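Transcriptional regulator (Thermus thermophilus, PDB 2H0A) probably regulates transcription as a CcpA-like member of the LacI/GalR family, through a periplasmic-binding-protein-like domain. Local coordinates at residues Phe112-Glu123 and Arg150-Arg161. Sequence-based numbering, arbitrary orientation.
Sequences FPGPIFAIAVEE and RPFSPDRLYITR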
# COMPACT_ATOMS: atom_id res chain seq x y z
N PHE A 112 -26.22 -20.67 -0.25
CA PHE A 112 -25.66 -21.26 0.96
C PHE A 112 -26.32 -20.84 2.27
O PHE A 112 -26.92 -19.77 2.37
CB PHE A 112 -24.16 -20.92 1.07
CG PHE A 112 -23.35 -21.37 -0.10
CD1 PHE A 112 -23.43 -20.70 -1.32
CD2 PHE A 112 -22.49 -22.46 0.02
CE1 PHE A 112 -22.67 -21.12 -2.41
CE2 PHE A 112 -21.73 -22.88 -1.05
CZ PHE A 112 -21.81 -22.21 -2.28
N PRO A 113 -26.23 -21.70 3.29
CA PRO A 113 -26.80 -21.46 4.62
C PRO A 113 -26.00 -20.37 5.37
O PRO A 113 -24.83 -20.12 5.06
CB PRO A 113 -26.67 -22.82 5.30
CG PRO A 113 -26.71 -23.78 4.15
CD PRO A 113 -25.84 -23.11 3.14
N GLY A 114 -26.63 -19.74 6.36
CA GLY A 114 -25.95 -18.71 7.12
C GLY A 114 -25.97 -17.36 6.45
O GLY A 114 -25.98 -17.29 5.22
N PRO A 115 -25.97 -16.26 7.22
CA PRO A 115 -25.99 -14.87 6.73
C PRO A 115 -24.85 -14.52 5.79
O PRO A 115 -23.71 -14.95 5.97
CB PRO A 115 -25.96 -14.05 8.02
CG PRO A 115 -25.15 -14.93 8.92
CD PRO A 115 -25.75 -16.27 8.68
N ILE A 116 -25.15 -13.70 4.80
CA ILE A 116 -24.18 -13.29 3.81
C ILE A 116 -23.63 -11.89 4.12
O ILE A 116 -24.40 -10.93 4.28
CB ILE A 116 -24.82 -13.29 2.42
CG1 ILE A 116 -25.34 -14.70 2.11
CG2 ILE A 116 -23.82 -12.80 1.39
CD1 ILE A 116 -26.28 -14.77 0.92
N PHE A 117 -22.31 -11.79 4.22
CA PHE A 117 -21.64 -10.52 4.50
C PHE A 117 -20.81 -10.14 3.29
O PHE A 117 -20.48 -10.98 2.46
CB PHE A 117 -20.71 -10.63 5.71
CG PHE A 117 -21.40 -10.99 6.99
CD1 PHE A 117 -21.65 -12.32 7.31
CD2 PHE A 117 -21.80 -10.00 7.88
CE1 PHE A 117 -22.28 -12.66 8.50
CE2 PHE A 117 -22.43 -10.33 9.07
CZ PHE A 117 -22.67 -11.66 9.38
N ALA A 118 -20.45 -8.87 3.22
CA ALA A 118 -19.65 -8.37 2.12
C ALA A 118 -18.60 -7.38 2.62
O ALA A 118 -18.79 -6.69 3.63
CB ALA A 118 -20.55 -7.69 1.09
N ILE A 119 -17.47 -7.35 1.92
CA ILE A 119 -16.38 -6.45 2.26
C ILE A 119 -16.22 -5.48 1.09
O ILE A 119 -16.08 -5.89 -0.06
CB ILE A 119 -15.05 -7.22 2.49
CG1 ILE A 119 -15.26 -8.32 3.54
CG2 ILE A 119 -13.97 -6.26 2.98
CD1 ILE A 119 -14.02 -9.10 3.86
N ALA A 120 -16.25 -4.19 1.41
CA ALA A 120 -16.11 -3.14 0.41
C ALA A 120 -14.78 -2.42 0.58
O ALA A 120 -14.46 -1.93 1.67
CB ALA A 120 -17.26 -2.16 0.53
N VAL A 121 -14.00 -2.38 -0.49
CA VAL A 121 -12.70 -1.72 -0.45
C VAL A 121 -12.85 -0.21 -0.62
O VAL A 121 -13.48 0.27 -1.56
CB VAL A 121 -11.77 -2.27 -1.54
CG1 VAL A 121 -10.42 -1.59 -1.47
CG2 VAL A 121 -11.63 -3.78 -1.37
N GLU A 122 -12.25 0.53 0.32
CA GLU A 122 -12.32 1.99 0.32
C GLU A 122 -10.93 2.63 0.26
O GLU A 122 -10.31 2.89 1.29
CB GLU A 122 -13.04 2.45 1.60
CG GLU A 122 -13.29 3.95 1.71
CD GLU A 122 -14.37 4.44 0.77
OE1 GLU A 122 -15.50 3.92 0.84
OE2 GLU A 122 -14.09 5.35 -0.03
N GLU A 123 -10.45 2.87 -0.95
CA GLU A 123 -9.15 3.51 -1.14
C GLU A 123 -9.35 4.95 -1.59
O GLU A 123 -10.04 5.22 -2.57
CB GLU A 123 -8.32 2.76 -2.18
CG GLU A 123 -7.75 1.44 -1.69
CD GLU A 123 -6.97 1.59 -0.39
OE1 GLU A 123 -6.37 2.66 -0.17
OE2 GLU A 123 -6.94 0.62 0.39
N ARG A 150 -32.95 -13.18 -0.69
CA ARG A 150 -32.09 -12.93 0.45
C ARG A 150 -31.42 -11.56 0.35
O ARG A 150 -30.20 -11.46 0.30
CB ARG A 150 -31.01 -14.01 0.53
CG ARG A 150 -31.56 -15.42 0.36
CD ARG A 150 -30.45 -16.46 0.44
NE ARG A 150 -29.76 -16.42 1.72
CZ ARG A 150 -28.79 -17.27 2.07
NH1 ARG A 150 -28.41 -18.22 1.22
NH2 ARG A 150 -28.23 -17.18 3.26
N PRO A 151 -32.23 -10.48 0.32
CA PRO A 151 -31.71 -9.12 0.21
C PRO A 151 -30.63 -8.77 1.24
O PRO A 151 -30.68 -9.21 2.39
CB PRO A 151 -32.96 -8.26 0.36
CG PRO A 151 -33.86 -9.10 1.18
CD PRO A 151 -33.67 -10.47 0.58
N PHE A 152 -29.65 -7.99 0.79
CA PHE A 152 -28.52 -7.56 1.60
C PHE A 152 -28.88 -6.36 2.47
O PHE A 152 -29.89 -5.68 2.25
CB PHE A 152 -27.34 -7.20 0.68
CG PHE A 152 -26.01 -7.12 1.39
CD1 PHE A 152 -25.38 -8.27 1.86
CD2 PHE A 152 -25.38 -5.89 1.58
CE1 PHE A 152 -24.15 -8.20 2.51
CE2 PHE A 152 -24.15 -5.81 2.23
CZ PHE A 152 -23.53 -6.96 2.69
N SER A 153 -28.04 -6.09 3.47
CA SER A 153 -28.26 -4.97 4.36
C SER A 153 -26.91 -4.37 4.75
O SER A 153 -25.93 -5.09 4.87
CB SER A 153 -29.00 -5.43 5.62
OG SER A 153 -29.17 -4.35 6.52
N PRO A 154 -26.86 -3.05 4.94
CA PRO A 154 -25.60 -2.40 5.31
C PRO A 154 -25.06 -2.85 6.67
O PRO A 154 -23.90 -2.58 7.00
CB PRO A 154 -25.95 -0.92 5.27
CG PRO A 154 -27.39 -0.91 5.62
CD PRO A 154 -27.93 -2.06 4.81
N ASP A 155 -25.88 -3.54 7.45
CA ASP A 155 -25.43 -4.00 8.76
C ASP A 155 -24.64 -5.30 8.62
O ASP A 155 -24.17 -5.86 9.61
CB ASP A 155 -26.62 -4.22 9.70
CG ASP A 155 -27.40 -5.47 9.37
OD1 ASP A 155 -27.97 -5.54 8.26
OD2 ASP A 155 -27.45 -6.39 10.23
N ARG A 156 -24.50 -5.78 7.39
CA ARG A 156 -23.73 -6.99 7.12
C ARG A 156 -22.60 -6.65 6.17
O ARG A 156 -21.97 -7.52 5.57
CB ARG A 156 -24.63 -8.09 6.52
CG ARG A 156 -25.39 -8.85 7.58
CD ARG A 156 -26.33 -9.88 6.99
NE ARG A 156 -27.43 -9.24 6.29
CZ ARG A 156 -27.81 -9.56 5.06
NH1 ARG A 156 -27.17 -10.53 4.40
NH2 ARG A 156 -28.80 -8.90 4.48
N LEU A 157 -22.35 -5.35 6.04
CA LEU A 157 -21.29 -4.82 5.20
C LEU A 157 -20.12 -4.34 6.05
O LEU A 157 -20.30 -3.93 7.19
CB LEU A 157 -21.81 -3.64 4.39
CG LEU A 157 -20.78 -2.91 3.54
CD1 LEU A 157 -20.41 -3.77 2.34
CD2 LEU A 157 -21.34 -1.59 3.08
N TYR A 158 -18.92 -4.39 5.48
CA TYR A 158 -17.75 -3.91 6.19
C TYR A 158 -16.89 -3.17 5.19
O TYR A 158 -16.63 -3.66 4.10
CB TYR A 158 -16.94 -5.06 6.78
CG TYR A 158 -15.90 -4.60 7.77
CD1 TYR A 158 -16.25 -4.27 9.08
CD2 TYR A 158 -14.56 -4.48 7.41
CE1 TYR A 158 -15.30 -3.86 9.99
CE2 TYR A 158 -13.60 -4.07 8.32
CZ TYR A 158 -13.98 -3.76 9.61
OH TYR A 158 -13.02 -3.35 10.52
N ILE A 159 -16.47 -1.97 5.57
CA ILE A 159 -15.64 -1.16 4.71
C ILE A 159 -14.22 -1.14 5.27
O ILE A 159 -14.02 -0.96 6.48
CB ILE A 159 -16.20 0.28 4.63
CG1 ILE A 159 -17.69 0.23 4.26
CG2 ILE A 159 -15.43 1.08 3.58
CD1 ILE A 159 -18.39 1.57 4.33
N THR A 160 -13.24 -1.32 4.40
CA THR A 160 -11.84 -1.33 4.82
C THR A 160 -10.88 -1.11 3.65
O THR A 160 -11.31 -0.74 2.56
CB THR A 160 -11.50 -2.65 5.57
OG1 THR A 160 -10.15 -2.61 6.03
CG2 THR A 160 -11.70 -3.86 4.66
N ARG A 161 -9.59 -1.32 3.88
CA ARG A 161 -8.58 -1.12 2.84
C ARG A 161 -8.31 -2.42 2.10
O ARG A 161 -8.68 -3.50 2.56
CB ARG A 161 -7.27 -0.62 3.44
CG ARG A 161 -7.41 0.44 4.53
CD ARG A 161 -7.64 1.83 3.99
NE ARG A 161 -6.67 2.20 2.97
CZ ARG A 161 -5.35 2.13 3.11
NH1 ARG A 161 -4.82 1.70 4.24
NH2 ARG A 161 -4.55 2.50 2.11
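The guanidinium of Arg150 carries the methyl CD1 of Ile116 over the centre of one face, 3.7 Å from Arg150 CZ, while the carbonyl oxygens of Phe112 and Gly114 lie at its edge. Arg150 NH2 makes weak bonds to both Phe112 O and Gly114 O, each 3.0 Å long, so the turn entering the strand is bridged at two carbonyls. The Phe152 ring meets Ile116 O at its edge, with Phe152 CE1 3.3 Å from that oxygen. Arg156 CD lies over one face of the Phe117 ring; the two side chains cross at about a right angle, and the bend at chi3 (-69°) turns Arg156 NH1 back to a weak bond with Ile116 O. Arg156 NH2 also bonds Pro151 O near the guanidinium plane, tying the loop to the strand edge.

Five backbone hydrogen bonds, from Ala118 N to Arg156 O through Glu122 N to Thr160 O, establish parallel pairing; the straightest joins Ala120 N to Tyr158 O (2.8 Å, 173°). Ala118 and Ala120 share one face with Leu157 and Ile159, and Leu157 CD1 lies 4.0 Å from Ala120 CB. On the other face, Ile119 CG2 packs alongside Thr160 CG2 at 3.7 Å. Past the strands, Arg161 NH2 reaches the syn lone pair of Glu123 OE1 at 2.9 Å in a salt bridge, with the carboxylate and guanidinium planes 61° apart, though Glu123 is poorly ordered. A leucine replacing Arg161 would probably leave the Glu123 carboxylate without this charged mate, although Glu123 OE2 also accepts from His162 N.

Strand 157-160 is an outermost strand of the sheet within this chain, beside 116-121, which pairs in turn with 182-185. Helix 133-147 forms the connection of this beta-alpha-beta crossover and packs on Ile116 and Leu157, whereas helix 164-175 covers Ile119 and Tyr158 on the opposite face.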